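Local coordinates for diguanylate cyclase (Pseudomonas aeruginosa, PDB 5M3C), which is a two-domain bacterial signalling protein that joins a GGDEF domain to an EAL domain and binds GTP and calcium ions, at residues B[235-238]-B[239-242]. Residues are numbered along the deposited sequence; the frame is centred on the assembly and turned at random.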
loop_
_atom_site.group_PDB
_atom_site.type_symbol
_atom_site.label_atom_id
_atom_site.label_comp_id
_atom_site.label_asym_id
_atom_site.label_seq_id
_atom_site.Cartn_x
_atom_site.Cartn_y
_atom_site.Cartn_z
ATOM N N CYS B 235 3.835 6.444 -22.005
ATOM C CA CYS B 235 4.520 7.412 -22.867
ATOM C C CYS B 235 4.092 8.857 -22.607
ATOM O O CYS B 235 4.122 9.694 -23.506
ATOM C CB CYS B 235 4.320 7.054 -24.341
ATOM S SG CYS B 235 2.611 7.149 -24.911
ATOM N N GLY B 236 3.690 9.139 -21.371
ATOM C CA GLY B 236 3.441 10.510 -20.922
ATOM C C GLY B 236 2.431 11.281 -21.750
ATOM O O GLY B 236 2.726 12.366 -22.248
ATOM N N LEU B 237 1.234 10.723 -21.894
ATOM C CA LEU B 237 0.157 11.392 -22.615
ATOM C C LEU B 237 -1.098 11.507 -21.761
ATOM O O LEU B 237 -2.120 12.015 -22.219
ATOM C CB LEU B 237 -0.163 10.639 -23.908
ATOM C CG LEU B 237 0.917 10.718 -24.989
ATOM C CD1 LEU B 237 0.566 9.832 -26.174
ATOM C CD2 LEU B 237 1.125 12.156 -25.442
ATOM N N ILE B 238 -1.011 11.049 -20.515
ATOM C CA ILE B 238 -2.165 11.031 -19.622
ATOM C C ILE B 238 -2.609 12.444 -19.246
ATOM O O ILE B 238 -3.804 12.721 -19.166
ATOM C CB ILE B 238 -1.883 10.208 -18.344
ATOM C CG1 ILE B 238 -3.172 9.997 -17.544
ATOM C CG2 ILE B 238 -0.832 10.889 -17.477
ATOM C CD1 ILE B 238 -4.207 9.150 -18.252
ATOM N N LEU B 239 -1.649 13.338 -19.021
ATOM C CA LEU B 239 -1.978 14.718 -18.683
ATOM C C LEU B 239 -2.691 15.399 -19.853
ATOM O O LEU B 239 -3.752 15.993 -19.667
ATOM C CB LEU B 239 -0.727 15.497 -18.263
ATOM C CG LEU B 239 -0.054 15.007 -16.975
ATOM C CD1 LEU B 239 1.151 15.871 -16.632
ATOM C CD2 LEU B 239 -1.038 14.981 -15.814
ATOM N N PRO B 240 -2.118 15.303 -21.066
ATOM C CA PRO B 240 -2.810 15.794 -22.260
ATOM C C PRO B 240 -4.174 15.129 -22.455
ATOM O O PRO B 240 -5.133 15.785 -22.868
ATOM C CB PRO B 240 -1.867 15.404 -23.402
ATOM C CG PRO B 240 -0.525 15.281 -22.776
ATOM C CD PRO B 240 -0.761 14.812 -21.372
ATOM N N LEU B 241 -4.251 13.834 -22.160
ATOM C CA LEU B 241 -5.495 13.086 -22.299
ATOM C C LEU B 241 -6.550 13.603 -21.331
ATOM O O LEU B 241 -7.673 13.913 -21.729
ATOM C CB LEU B 241 -5.250 11.597 -22.049
ATOM C CG LEU B 241 -6.463 10.670 -22.171
ATOM C CD1 LEU B 241 -7.025 10.684 -23.582
ATOM C CD2 LEU B 241 -6.092 9.252 -21.764
ATOM N N GLY B 242 -6.178 13.698 -20.059
ATOM C CA GLY B 242 -7.097 14.140 -19.015
ATOM C C GLY B 242 -7.617 15.540 -19.266
ATOM O O GLY B 242 -8.804 15.819 -19.073
#
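Leu239 meets Ile238 where the chain turns into helix 238-259: its CG lies 4.2 Å from Ile238 CG2, its CB is directed away from residues 235-238, and its side chain touches Gln277 and Ala273. One step on, Pro240 sets its ring against the carbonyl of Leu237, with CD 3.2 Å from Leu237 O. Having no N-H, Pro240 donates nothing to that oxygen; proline is tolerated here because the first-turn N-H groups of a helix have no i-4 carbonyl within the helix to bond to. The ring's CG also comes within 4.4 Å of Leu237 CD2, a loose apolar touch beside Leu186 of helix 168-187. Leu241 supplies the missing donor: its N binds Leu237 O at 2.8 Å, moderately bent at 146° at the hydrogen. With chi1 of -179° its CG stands anti to the backbone N, and the branch CD2 comes 4.0 Å from Ile238 CD1; the two side chains cross at a slant, Ile238 also touching Ile229 of helix 225-234 while Leu241 packs on Leu191. Gly242 extends the pattern, its N donating to Ile238 O at 2.7 Å along a straighter path of 166°. Successive i to i+4 bonds from the residues at the start of the helix, with Leu237 at the N-cap and a glycine at positive phi (Gly236) just before it, identify a helix N-terminus with proline in the first turn, following the short connection between helices 225-234 and 238-259 of the EAL domain.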